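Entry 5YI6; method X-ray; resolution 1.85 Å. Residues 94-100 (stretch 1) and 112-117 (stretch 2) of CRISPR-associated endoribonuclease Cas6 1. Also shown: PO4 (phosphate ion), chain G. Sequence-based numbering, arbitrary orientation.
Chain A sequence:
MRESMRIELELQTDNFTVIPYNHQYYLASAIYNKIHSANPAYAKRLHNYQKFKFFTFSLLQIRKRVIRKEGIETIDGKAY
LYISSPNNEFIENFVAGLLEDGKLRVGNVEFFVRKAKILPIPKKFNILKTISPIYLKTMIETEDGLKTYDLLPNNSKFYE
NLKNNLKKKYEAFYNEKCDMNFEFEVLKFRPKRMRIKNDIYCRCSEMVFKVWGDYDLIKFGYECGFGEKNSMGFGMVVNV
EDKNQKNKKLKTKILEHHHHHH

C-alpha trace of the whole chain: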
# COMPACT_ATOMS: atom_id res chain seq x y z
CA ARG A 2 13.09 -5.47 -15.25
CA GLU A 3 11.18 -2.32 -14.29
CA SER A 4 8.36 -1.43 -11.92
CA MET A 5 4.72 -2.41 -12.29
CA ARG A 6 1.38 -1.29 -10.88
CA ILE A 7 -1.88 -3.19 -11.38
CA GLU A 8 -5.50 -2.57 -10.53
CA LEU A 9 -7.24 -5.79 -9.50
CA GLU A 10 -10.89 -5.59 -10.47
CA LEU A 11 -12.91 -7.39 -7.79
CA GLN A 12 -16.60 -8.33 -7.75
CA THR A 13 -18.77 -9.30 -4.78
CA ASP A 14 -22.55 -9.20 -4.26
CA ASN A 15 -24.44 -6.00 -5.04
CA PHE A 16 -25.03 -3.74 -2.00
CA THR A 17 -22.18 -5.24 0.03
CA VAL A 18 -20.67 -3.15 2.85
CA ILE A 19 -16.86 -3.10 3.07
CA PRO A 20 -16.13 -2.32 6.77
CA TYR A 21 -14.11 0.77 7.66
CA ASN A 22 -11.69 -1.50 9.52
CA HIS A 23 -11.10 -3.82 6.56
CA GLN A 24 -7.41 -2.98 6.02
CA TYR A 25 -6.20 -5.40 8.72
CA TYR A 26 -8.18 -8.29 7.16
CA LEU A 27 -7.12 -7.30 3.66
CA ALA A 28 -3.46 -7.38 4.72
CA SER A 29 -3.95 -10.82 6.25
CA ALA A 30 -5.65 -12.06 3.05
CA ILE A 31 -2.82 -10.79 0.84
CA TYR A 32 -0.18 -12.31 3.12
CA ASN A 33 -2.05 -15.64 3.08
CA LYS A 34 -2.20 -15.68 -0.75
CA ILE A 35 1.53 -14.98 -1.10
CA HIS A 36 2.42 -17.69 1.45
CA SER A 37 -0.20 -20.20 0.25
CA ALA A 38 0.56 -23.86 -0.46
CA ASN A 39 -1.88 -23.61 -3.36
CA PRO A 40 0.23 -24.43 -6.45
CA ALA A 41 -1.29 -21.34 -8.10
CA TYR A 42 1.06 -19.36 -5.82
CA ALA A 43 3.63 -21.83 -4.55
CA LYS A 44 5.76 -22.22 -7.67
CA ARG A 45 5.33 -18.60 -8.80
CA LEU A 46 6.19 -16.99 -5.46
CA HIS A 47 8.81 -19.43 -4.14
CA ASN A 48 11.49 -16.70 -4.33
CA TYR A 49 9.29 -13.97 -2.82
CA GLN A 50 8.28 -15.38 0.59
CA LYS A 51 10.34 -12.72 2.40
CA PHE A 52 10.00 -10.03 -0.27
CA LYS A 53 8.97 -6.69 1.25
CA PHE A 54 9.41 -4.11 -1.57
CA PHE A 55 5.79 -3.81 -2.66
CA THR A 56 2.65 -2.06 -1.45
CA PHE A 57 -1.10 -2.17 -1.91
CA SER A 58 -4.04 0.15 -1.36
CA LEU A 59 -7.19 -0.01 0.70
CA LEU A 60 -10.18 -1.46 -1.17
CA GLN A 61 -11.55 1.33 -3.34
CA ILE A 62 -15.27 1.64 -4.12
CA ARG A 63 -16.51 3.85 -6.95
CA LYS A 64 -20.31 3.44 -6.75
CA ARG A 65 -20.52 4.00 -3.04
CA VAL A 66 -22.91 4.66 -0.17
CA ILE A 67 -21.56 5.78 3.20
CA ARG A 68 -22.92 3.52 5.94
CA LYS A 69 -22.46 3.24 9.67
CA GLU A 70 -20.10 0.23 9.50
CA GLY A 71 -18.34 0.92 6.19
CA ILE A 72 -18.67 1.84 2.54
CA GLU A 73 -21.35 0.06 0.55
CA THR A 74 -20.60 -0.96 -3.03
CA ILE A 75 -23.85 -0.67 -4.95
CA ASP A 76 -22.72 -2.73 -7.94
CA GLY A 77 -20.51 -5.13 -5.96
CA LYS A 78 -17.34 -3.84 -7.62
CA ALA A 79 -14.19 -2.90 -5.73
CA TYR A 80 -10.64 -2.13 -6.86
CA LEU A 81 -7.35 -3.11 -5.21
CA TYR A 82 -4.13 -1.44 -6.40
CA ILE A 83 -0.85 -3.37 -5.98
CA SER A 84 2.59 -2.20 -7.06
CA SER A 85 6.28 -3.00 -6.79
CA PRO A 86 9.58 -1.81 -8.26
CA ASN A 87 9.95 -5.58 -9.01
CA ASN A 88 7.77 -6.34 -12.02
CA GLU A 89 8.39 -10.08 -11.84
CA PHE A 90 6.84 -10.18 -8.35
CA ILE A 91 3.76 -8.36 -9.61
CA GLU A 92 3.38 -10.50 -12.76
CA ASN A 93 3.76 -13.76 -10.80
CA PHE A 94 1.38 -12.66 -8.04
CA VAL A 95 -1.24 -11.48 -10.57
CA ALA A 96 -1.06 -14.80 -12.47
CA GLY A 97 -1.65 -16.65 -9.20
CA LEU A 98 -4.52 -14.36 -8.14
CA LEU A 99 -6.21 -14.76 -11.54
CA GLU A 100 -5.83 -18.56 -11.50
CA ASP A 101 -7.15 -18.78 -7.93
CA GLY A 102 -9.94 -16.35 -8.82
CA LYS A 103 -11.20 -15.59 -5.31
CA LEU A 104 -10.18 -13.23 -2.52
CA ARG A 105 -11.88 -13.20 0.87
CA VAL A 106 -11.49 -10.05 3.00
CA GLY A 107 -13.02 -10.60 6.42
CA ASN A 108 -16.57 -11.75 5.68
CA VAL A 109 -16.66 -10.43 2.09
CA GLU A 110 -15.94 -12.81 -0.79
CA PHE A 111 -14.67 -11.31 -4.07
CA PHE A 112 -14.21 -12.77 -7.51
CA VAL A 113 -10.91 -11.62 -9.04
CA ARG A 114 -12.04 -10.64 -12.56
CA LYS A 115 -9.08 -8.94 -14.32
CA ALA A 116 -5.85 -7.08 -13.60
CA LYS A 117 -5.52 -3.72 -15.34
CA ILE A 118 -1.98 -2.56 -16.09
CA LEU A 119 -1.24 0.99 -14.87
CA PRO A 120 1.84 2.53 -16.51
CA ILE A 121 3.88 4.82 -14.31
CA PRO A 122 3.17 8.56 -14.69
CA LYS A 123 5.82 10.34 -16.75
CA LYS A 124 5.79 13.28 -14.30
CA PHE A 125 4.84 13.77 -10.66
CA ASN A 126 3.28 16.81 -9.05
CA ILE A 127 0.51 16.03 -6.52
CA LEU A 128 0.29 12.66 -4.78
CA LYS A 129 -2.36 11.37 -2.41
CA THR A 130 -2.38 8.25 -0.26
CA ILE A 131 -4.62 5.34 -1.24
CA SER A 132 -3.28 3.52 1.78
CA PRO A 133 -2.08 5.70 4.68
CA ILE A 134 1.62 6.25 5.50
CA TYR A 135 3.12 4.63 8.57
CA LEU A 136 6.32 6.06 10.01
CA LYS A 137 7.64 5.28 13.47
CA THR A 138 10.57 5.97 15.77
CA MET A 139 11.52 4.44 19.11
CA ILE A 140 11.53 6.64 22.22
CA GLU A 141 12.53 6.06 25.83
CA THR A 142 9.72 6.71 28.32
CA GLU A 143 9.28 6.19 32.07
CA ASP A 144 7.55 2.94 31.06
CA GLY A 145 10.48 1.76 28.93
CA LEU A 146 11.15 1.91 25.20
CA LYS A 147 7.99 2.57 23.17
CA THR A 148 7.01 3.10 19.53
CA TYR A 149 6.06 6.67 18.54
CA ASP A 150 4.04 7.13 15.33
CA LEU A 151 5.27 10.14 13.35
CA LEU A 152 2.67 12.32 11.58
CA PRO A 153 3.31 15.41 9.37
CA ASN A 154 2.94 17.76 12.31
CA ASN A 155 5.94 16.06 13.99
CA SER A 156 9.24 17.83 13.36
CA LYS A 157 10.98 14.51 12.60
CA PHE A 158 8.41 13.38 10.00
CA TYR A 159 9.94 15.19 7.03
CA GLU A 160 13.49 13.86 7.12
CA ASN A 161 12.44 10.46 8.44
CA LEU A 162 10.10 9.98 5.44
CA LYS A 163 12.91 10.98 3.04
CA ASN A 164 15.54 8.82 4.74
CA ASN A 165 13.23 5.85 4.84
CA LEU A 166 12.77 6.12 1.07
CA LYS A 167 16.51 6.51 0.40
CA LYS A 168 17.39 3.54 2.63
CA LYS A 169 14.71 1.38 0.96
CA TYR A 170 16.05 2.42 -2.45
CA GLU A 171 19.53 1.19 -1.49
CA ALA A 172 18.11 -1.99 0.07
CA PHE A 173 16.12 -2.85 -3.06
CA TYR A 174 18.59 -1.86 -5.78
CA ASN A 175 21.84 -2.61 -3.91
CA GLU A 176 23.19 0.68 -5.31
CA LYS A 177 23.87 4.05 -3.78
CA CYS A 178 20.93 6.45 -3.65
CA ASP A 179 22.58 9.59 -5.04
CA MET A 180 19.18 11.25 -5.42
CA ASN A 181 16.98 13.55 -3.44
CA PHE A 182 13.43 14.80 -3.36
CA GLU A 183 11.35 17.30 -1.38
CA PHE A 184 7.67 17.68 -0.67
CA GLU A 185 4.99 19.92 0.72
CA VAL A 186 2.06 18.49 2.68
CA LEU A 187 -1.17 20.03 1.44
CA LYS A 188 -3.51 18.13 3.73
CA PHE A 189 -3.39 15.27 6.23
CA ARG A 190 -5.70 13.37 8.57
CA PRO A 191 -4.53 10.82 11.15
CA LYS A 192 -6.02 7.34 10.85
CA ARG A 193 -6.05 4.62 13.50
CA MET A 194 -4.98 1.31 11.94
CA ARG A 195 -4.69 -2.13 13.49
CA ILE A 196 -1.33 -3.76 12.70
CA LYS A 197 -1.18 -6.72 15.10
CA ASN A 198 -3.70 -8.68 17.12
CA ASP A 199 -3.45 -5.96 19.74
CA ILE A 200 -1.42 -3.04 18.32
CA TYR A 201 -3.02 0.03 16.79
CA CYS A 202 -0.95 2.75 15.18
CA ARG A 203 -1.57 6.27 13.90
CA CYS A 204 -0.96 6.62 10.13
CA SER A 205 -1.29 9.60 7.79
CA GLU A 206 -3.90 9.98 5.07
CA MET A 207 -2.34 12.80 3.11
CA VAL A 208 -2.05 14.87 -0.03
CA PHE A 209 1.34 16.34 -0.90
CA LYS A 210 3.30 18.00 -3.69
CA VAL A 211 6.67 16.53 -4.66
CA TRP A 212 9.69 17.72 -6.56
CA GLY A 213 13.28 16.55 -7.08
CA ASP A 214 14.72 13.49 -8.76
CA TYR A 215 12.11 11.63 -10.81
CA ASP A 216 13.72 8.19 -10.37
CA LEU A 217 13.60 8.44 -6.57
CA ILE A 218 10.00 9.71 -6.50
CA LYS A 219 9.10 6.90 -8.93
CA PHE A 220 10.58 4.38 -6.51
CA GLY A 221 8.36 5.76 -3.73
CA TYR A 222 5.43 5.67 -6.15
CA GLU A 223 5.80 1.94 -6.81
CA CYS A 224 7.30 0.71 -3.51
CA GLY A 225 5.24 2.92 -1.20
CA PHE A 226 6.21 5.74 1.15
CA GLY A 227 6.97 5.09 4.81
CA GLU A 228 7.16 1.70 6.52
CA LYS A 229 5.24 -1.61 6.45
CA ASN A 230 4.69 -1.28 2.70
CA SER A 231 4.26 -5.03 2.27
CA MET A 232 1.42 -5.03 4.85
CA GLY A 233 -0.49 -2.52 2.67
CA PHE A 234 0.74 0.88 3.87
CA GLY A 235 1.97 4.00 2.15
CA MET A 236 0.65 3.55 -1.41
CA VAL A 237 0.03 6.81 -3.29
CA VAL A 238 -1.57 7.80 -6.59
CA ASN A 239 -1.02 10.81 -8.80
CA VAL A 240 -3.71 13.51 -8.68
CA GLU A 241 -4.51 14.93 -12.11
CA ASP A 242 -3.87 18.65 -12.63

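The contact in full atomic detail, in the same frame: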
# COMPACT_ATOMS: atom_id res chain seq x y z
N PHE A 94 2.48 -12.73 -8.99
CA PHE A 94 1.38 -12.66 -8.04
C PHE A 94 0.04 -12.51 -8.78
O PHE A 94 -0.94 -13.19 -8.44
CB PHE A 94 1.64 -11.50 -7.06
CG PHE A 94 0.71 -11.44 -5.88
CD1 PHE A 94 -0.01 -12.57 -5.47
CD2 PHE A 94 0.58 -10.26 -5.15
CE1 PHE A 94 -0.84 -12.51 -4.34
CE2 PHE A 94 -0.28 -10.19 -4.05
CZ PHE A 94 -0.98 -11.33 -3.65
N VAL A 95 -0.00 -11.65 -9.80
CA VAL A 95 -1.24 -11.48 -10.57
C VAL A 95 -1.64 -12.79 -11.24
O VAL A 95 -2.82 -13.17 -11.23
CB VAL A 95 -1.06 -10.36 -11.63
CG1 VAL A 95 -2.14 -10.43 -12.76
CG2 VAL A 95 -1.09 -8.99 -10.99
N ALA A 96 -0.69 -13.52 -11.84
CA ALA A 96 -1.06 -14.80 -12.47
C ALA A 96 -1.66 -15.76 -11.45
O ALA A 96 -2.63 -16.48 -11.75
CB ALA A 96 0.17 -15.43 -13.13
N GLY A 97 -1.09 -15.79 -10.24
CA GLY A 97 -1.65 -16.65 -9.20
C GLY A 97 -3.03 -16.19 -8.76
O GLY A 97 -3.94 -17.01 -8.58
N LEU A 98 -3.21 -14.89 -8.55
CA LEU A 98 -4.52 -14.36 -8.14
C LEU A 98 -5.59 -14.66 -9.20
O LEU A 98 -6.74 -14.96 -8.87
CB LEU A 98 -4.42 -12.84 -7.94
CG LEU A 98 -3.65 -12.40 -6.66
CD1 LEU A 98 -3.19 -10.93 -6.79
CD2 LEU A 98 -4.54 -12.60 -5.42
N LEU A 99 -5.23 -14.50 -10.47
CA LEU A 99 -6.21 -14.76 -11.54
C LEU A 99 -6.55 -16.24 -11.64
O LEU A 99 -7.71 -16.59 -11.86
CB LEU A 99 -5.71 -14.23 -12.88
CG LEU A 99 -5.74 -12.70 -12.96
CD1 LEU A 99 -5.02 -12.22 -14.19
CD2 LEU A 99 -7.19 -12.17 -12.91
N GLU A 100 -5.55 -17.13 -11.46
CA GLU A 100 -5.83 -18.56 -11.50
C GLU A 100 -6.69 -19.00 -10.31
O GLU A 100 -7.63 -19.78 -10.46
CB GLU A 100 -4.51 -19.35 -11.54
CG GLU A 100 -4.74 -20.88 -11.49
CD GLU A 100 -3.46 -21.71 -11.52
OE1 GLU A 100 -2.38 -21.19 -11.85
OE2 GLU A 100 -3.55 -22.90 -11.20
N PHE A 112 -14.81 -12.17 -6.33
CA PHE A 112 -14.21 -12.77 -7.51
C PHE A 112 -13.14 -11.82 -8.04
O PHE A 112 -13.35 -10.61 -8.09
CB PHE A 112 -15.26 -13.00 -8.60
CG PHE A 112 -16.28 -14.04 -8.24
CD1 PHE A 112 -16.04 -15.38 -8.48
CD2 PHE A 112 -17.49 -13.67 -7.68
CE1 PHE A 112 -16.99 -16.34 -8.15
CE2 PHE A 112 -18.44 -14.63 -7.34
CZ PHE A 112 -18.19 -15.96 -7.59
N VAL A 113 -11.99 -12.38 -8.42
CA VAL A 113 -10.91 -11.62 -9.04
C VAL A 113 -11.11 -11.71 -10.56
O VAL A 113 -10.81 -12.72 -11.16
CB VAL A 113 -9.53 -12.16 -8.64
CG1 VAL A 113 -8.42 -11.29 -9.29
CG2 VAL A 113 -9.39 -12.21 -7.10
N ARG A 114 -11.59 -10.62 -11.17
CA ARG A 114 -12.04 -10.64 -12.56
C ARG A 114 -10.90 -10.43 -13.55
O ARG A 114 -10.80 -11.16 -14.54
CB ARG A 114 -13.11 -9.56 -12.77
CG ARG A 114 -14.40 -9.83 -11.95
CD ARG A 114 -15.02 -11.17 -12.33
NE ARG A 114 -16.39 -11.30 -11.82
CZ ARG A 114 -17.05 -12.45 -11.68
NH1 ARG A 114 -16.46 -13.60 -12.03
NH2 ARG A 114 -18.29 -12.45 -11.19
N LYS A 115 -10.10 -9.38 -13.37
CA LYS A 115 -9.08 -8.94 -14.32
C LYS A 115 -8.03 -8.14 -13.56
O LYS A 115 -8.29 -7.64 -12.46
CB LYS A 115 -9.66 -8.02 -15.41
CG LYS A 115 -10.89 -8.48 -16.11
CD LYS A 115 -11.30 -7.49 -17.17
CE LYS A 115 -12.60 -7.96 -17.87
NZ LYS A 115 -13.01 -7.02 -18.90
N ALA A 116 -6.87 -7.96 -14.18
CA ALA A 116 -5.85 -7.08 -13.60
C ALA A 116 -5.47 -6.06 -14.66
O ALA A 116 -4.82 -6.41 -15.66
CB ALA A 116 -4.61 -7.89 -13.15
N LYS A 117 -5.77 -4.79 -14.39
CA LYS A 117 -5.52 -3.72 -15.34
C LYS A 117 -4.11 -3.18 -15.11
O LYS A 117 -3.72 -2.90 -13.98
CB LYS A 117 -6.58 -2.62 -15.16
CG LYS A 117 -6.34 -1.38 -16.03
CD LYS A 117 -7.33 -0.29 -15.68
CE LYS A 117 -7.07 0.99 -16.46
NZ LYS A 117 -8.08 2.06 -16.06
P PO4 G . -11.45 0.41 -15.17
O1 PO4 G . -10.53 0.75 -14.02
O2 PO4 G . -12.01 -0.96 -15.09
O3 PO4 G . -10.72 0.61 -16.46
O4 PO4 G . -12.64 1.35 -15.07
O HOH W 1 -10.23 -15.17 -12.14

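Leu99, Val113 and Ala116 carry most of this small contact between a helix, residues 94-100, and a strand, residues 112-117, of the same chain. Of the 237 Å² buried between the two segments, these three residues account for 64, 57 and 45 Å² respectively. The axes approach to 8.3 Å, and their N-to-C directions differ by 137°, so the helix runs obliquely against the strand, nearer to antiparallel than to parallel. The register follows from that sense: the CA atoms of Leu99 and Val113 lie 6.2 Å apart, and those of Val95 and Ala116 7.1 Å apart, so that one turn back along the helix corresponds to three residues forward along the strand.

Leu99 is the most extensively covered residue, although its CA-to-CB bond points sideways relative to the strand. Its m,t rotamer (chi1 -73°, chi2 170°) brings the end of the side chain nearer. From there CD2 reaches a run of the strand: it lies 3.9 Å from Val113 CG1, 4.1 Å from Arg114 O, 4.0 Å from Lys115 CA and 4.4 Å from Ala116 N. Three of these four partner atoms belong to the backbone, so the methyl packs against the main chain as well as against a side chain. The other methyl also takes part, with Leu99 CD1 4.5 Å from Ala116 CB, at the outer limit of the contacts considered.

Val113 directs its CA-to-CB bond toward the helix and is buried in the assembly. With chi1 at -178° (t), it meets two successive helix residues. Besides the approach to Leu99, Val113 CB lies 4.0 Å from the carbonyl oxygen Leu98 O, while the side chains touch more loosely, Leu98 CB to Val113 CG1 being 4.5 Å. Ala116 likewise points its CB toward the helix, where the methyl sits 3.6 Å from Val95 CG1, the shortest residue-to-residue approach in the contact. Between these two inward-facing positions, Arg114 and Lys115 both direct CA-to-CB away from the helix and lose only 7 and 8 Å². A strict alternation would not place two such residues in succession. The backbone angles locate the irregularity at Arg114, whose phi/psi of -85/-51° depart from extended values.

No direct hydrogen bond crosses the contact. Within the helix, Leu98 N donates to Phe94 O at 2.8 Å and Leu99 N to Val95 O at 2.9 Å, the pattern expected of a regular helix. The polar link is instead a water, which donates to both main chains: its oxygen is 2.9 Å from Leu99 O and 2.7 Å from Val113 O. It thus bridges two acceptors that could not hydrogen-bond to each other, at the same pair of residues whose CA atoms are closest. The contact thus consists of apolar side-chain packing, side-chain packing against main-chain atoms, and this one water bridge.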